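Local coordinates for protein probable TonB-dependent siderophore receptor PiuA (Acinetobacter baumannii, PDB 5FP1) that probably takes up iron across the outer membrane by binding iron-chelating siderophores, and may bind ferric enterobactin with micromolar affinity, at residues Thr360-Tyr365 / Arg409-Ala414. Residues are numbered along the deposited sequence; the frame is centred on the assembly and turned at random.
With C8E ((hydroxyethyloxy)tri(ethyloxy)octane), chain D; C8E ((hydroxyethyloxy)tri(ethyloxy)octane), chain G.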
loop_
_atom_site.group_PDB
_atom_site.type_symbol
_atom_site.label_atom_id
_atom_site.label_comp_id
_atom_site.label_asym_id
_atom_site.label_seq_id
_atom_site.Cartn_x
_atom_site.Cartn_y
_atom_site.Cartn_z
ATOM N N THR A 360 12.650 15.897 -4.628
ATOM C CA THR A 360 13.327 14.577 -4.554
ATOM C C THR A 360 14.589 14.618 -5.367
ATOM O O THR A 360 14.568 15.089 -6.512
ATOM C CB THR A 360 12.421 13.446 -5.129
ATOM O OG1 THR A 360 11.233 13.355 -4.344
ATOM C CG2 THR A 360 13.116 12.064 -5.093
ATOM N N ASP A 361 15.685 14.140 -4.769
ATOM C CA ASP A 361 16.908 13.812 -5.486
ATOM C C ASP A 361 16.971 12.302 -5.713
ATOM O O ASP A 361 16.681 11.523 -4.805
ATOM C CB ASP A 361 18.138 14.229 -4.664
ATOM C CG ASP A 361 18.340 15.751 -4.621
ATOM O OD1 ASP A 361 17.885 16.439 -5.538
ATOM O OD2 ASP A 361 18.999 16.246 -3.689
ATOM N N LYS A 362 17.363 11.881 -6.911
ATOM C CA LYS A 362 17.475 10.455 -7.200
ATOM C C LYS A 362 18.779 10.116 -7.879
ATOM O O LYS A 362 19.192 10.779 -8.855
ATOM C CB LYS A 362 16.304 9.979 -8.085
ATOM C CG LYS A 362 16.251 8.462 -8.315
ATOM C CD LYS A 362 17.006 7.972 -9.545
ATOM C CE LYS A 362 16.952 6.451 -9.687
ATOM N NZ LYS A 362 17.725 5.895 -10.829
ATOM N N GLY A 363 19.395 9.032 -7.398
ATOM C CA GLY A 363 20.575 8.449 -8.034
ATOM C C GLY A 363 20.478 6.931 -7.987
ATOM O O GLY A 363 19.423 6.341 -7.610
ATOM N N GLY A 364 21.589 6.291 -8.302
ATOM C CA GLY A 364 21.677 4.840 -8.231
ATOM C C GLY A 364 23.133 4.480 -8.190
ATOM O O GLY A 364 24.002 5.374 -8.052
ATOM N N TYR A 365 23.423 3.196 -8.340
ATOM C CA TYR A 365 24.805 2.714 -8.213
ATOM C C TYR A 365 25.367 2.258 -9.530
ATOM O O TYR A 365 24.679 1.581 -10.322
ATOM C CB TYR A 365 24.934 1.604 -7.157
ATOM C CG TYR A 365 24.750 2.120 -5.747
ATOM C CD1 TYR A 365 25.786 2.754 -5.066
ATOM C CD2 TYR A 365 23.526 2.005 -5.103
ATOM C CE1 TYR A 365 25.611 3.244 -3.786
ATOM C CE2 TYR A 365 23.349 2.482 -3.828
ATOM C CZ TYR A 365 24.385 3.115 -3.175
ATOM O OH TYR A 365 24.151 3.608 -1.911
ATOM N N ARG A 409 25.855 7.391 -8.104
ATOM C CA ARG A 409 25.775 8.149 -9.348
ATOM C C ARG A 409 24.446 8.938 -9.317
ATOM O O ARG A 409 23.402 8.328 -9.175
ATOM C CB ARG A 409 25.731 7.178 -10.533
ATOM C CG ARG A 409 25.587 7.809 -11.916
ATOM C CD ARG A 409 24.986 6.846 -12.949
ATOM N NE ARG A 409 23.629 6.503 -12.539
ATOM C CZ ARG A 409 23.230 5.317 -12.092
ATOM N NH1 ARG A 409 24.052 4.270 -12.079
ATOM N NH2 ARG A 409 21.985 5.179 -11.676
ATOM N N PRO A 410 24.484 10.274 -9.490
ATOM C CA PRO A 410 23.243 11.063 -9.504
ATOM C C PRO A 410 22.557 10.956 -10.855
ATOM O O PRO A 410 23.234 10.827 -11.861
ATOM C CB PRO A 410 23.733 12.495 -9.233
ATOM C CG PRO A 410 25.108 12.521 -9.855
ATOM C CD PRO A 410 25.679 11.120 -9.686
ATOM N N ASP A 411 21.220 10.970 -10.884
ATOM C CA ASP A 411 20.472 10.824 -12.137
ATOM C C ASP A 411 19.571 12.022 -12.438
ATOM O O ASP A 411 19.613 12.575 -13.555
ATOM C CB ASP A 411 19.632 9.546 -12.162
ATOM C CG ASP A 411 20.487 8.291 -12.113
ATOM O OD1 ASP A 411 21.460 8.190 -12.900
ATOM O OD2 ASP A 411 20.189 7.403 -11.292
ATOM N N PHE A 412 18.768 12.435 -11.471
ATOM C CA PHE A 412 17.846 13.559 -11.680
ATOM C C PHE A 412 17.318 14.097 -10.382
ATOM O O PHE A 412 17.507 13.497 -9.322
ATOM C CB PHE A 412 16.652 13.180 -12.579
ATOM C CG PHE A 412 15.808 12.033 -12.059
ATOM C CD1 PHE A 412 14.862 12.231 -11.085
ATOM C CD2 PHE A 412 15.955 10.755 -12.593
ATOM C CE1 PHE A 412 14.081 11.168 -10.604
ATOM C CE2 PHE A 412 15.177 9.697 -12.142
ATOM C CZ PHE A 412 14.236 9.898 -11.149
ATOM N N ASP A 413 16.634 15.233 -10.467
ATOM C CA ASP A 413 15.804 15.683 -9.350
ATOM C C ASP A 413 14.405 15.956 -9.848
ATOM O O ASP A 413 14.192 16.094 -11.042
ATOM C CB ASP A 413 16.365 16.891 -8.593
ATOM C CG ASP A 413 16.429 18.173 -9.446
ATOM O OD1 ASP A 413 15.561 18.413 -10.295
ATOM O OD2 ASP A 413 17.352 18.948 -9.212
ATOM N N ALA A 414 13.464 16.047 -8.917
ATOM C CA ALA A 414 12.047 16.202 -9.265
ATOM C C ALA A 414 11.329 17.057 -8.255
ATOM O O ALA A 414 11.514 16.893 -7.076
ATOM C CB ALA A 414 11.364 14.846 -9.347
HETATM C C1 C8E D . 20.005 11.307 -2.748
HETATM C C2 C8E D . 20.324 10.922 -4.178
HETATM C C3 C8E D . 21.807 11.166 -4.426
HETATM C C4 C8E D . 22.462 9.981 -5.105
HETATM C C5 C8E D . 23.687 10.386 -5.910
HETATM C C6 C8E D . 24.737 11.103 -5.080
HETATM C C7 C8E D . 25.930 11.423 -5.964
HETATM C C8 C8E D . 27.253 11.137 -5.274
HETATM O O9 C8E D . 28.303 11.454 -6.193
HETATM C C1 C8E G . 20.597 13.974 -7.895
HETATM C C2 C8E G . 20.524 15.458 -8.244
HETATM C C3 C8E G . 20.532 15.665 -9.750
HETATM C C4 C8E G . 20.525 17.130 -10.166
HETATM C C5 C8E G . 19.679 17.365 -11.416
HETATM C C6 C8E G . 20.190 18.560 -12.234
HETATM C C7 C8E G . 19.723 19.916 -11.714
HETATM C C8 C8E G . 20.102 21.016 -12.707
HETATM O O9 C8E G . 18.988 21.871 -12.968
HETATM O O HOH W 1 9.628 14.964 -5.825
HETATM O O HOH W 2 18.810 18.674 -6.642
#
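A classic beta bulge interrupts the antiparallel pairing of two neighbouring strands of the transmembrane barrel, where Asp411 and Phe412 both face Lys362. Lys362 O accepts two backbone bonds, from Asp411 N at 2.9 Å and from Phe412 N at 3.1 Å. In the bulge, Asp411 points its side chain toward the partner strand, and its carboxylate reaches Lys362 and Arg409. A long lysine suits this place: its CB lies over the Phe412 ring face, a CH-pi contact 3.9 Å from the centroid. The bend at chi2 (-91°) sends CD across the ring, 3.6 Å from Phe412 CE2, and the extended remainder carries NZ to Asp411 OD2, which it meets from above the carboxylate plane at 2.9 Å. Arg409 holds the same carboxylate side-on, NE to OD1 at 2.8 Å and NH2 to the syn lone pair of OD2, so two cations share one anion and probably favour its charged form. Glycine suits the paired strand: the Arg409 guanidinium turns one face to Gly364 C and O, with NH2 3.5 Å from Gly364 CA, where a side chain would collide. On the other face, the carboxylates of Asp361 and Asp413 are nearly coplanar; Asp361 OD1 and Asp413 OD2 are 4.5 Å apart, and a water donating to both probably eases their repulsion, while Asn449 of the next strand binds Asp413 OD1. Detergent tails lie along this face, one against Pro410 CB, consistent with a lipid-facing exterior. The salt-bridge network lies on the opposite face, probably the lumenal one, where Lys362 makes a cation-pi contact with Trp501. The whole is a classic bulge in an antiparallel strand pair of the TonB-dependent receptor barrel, charged network on one face and detergent on the other.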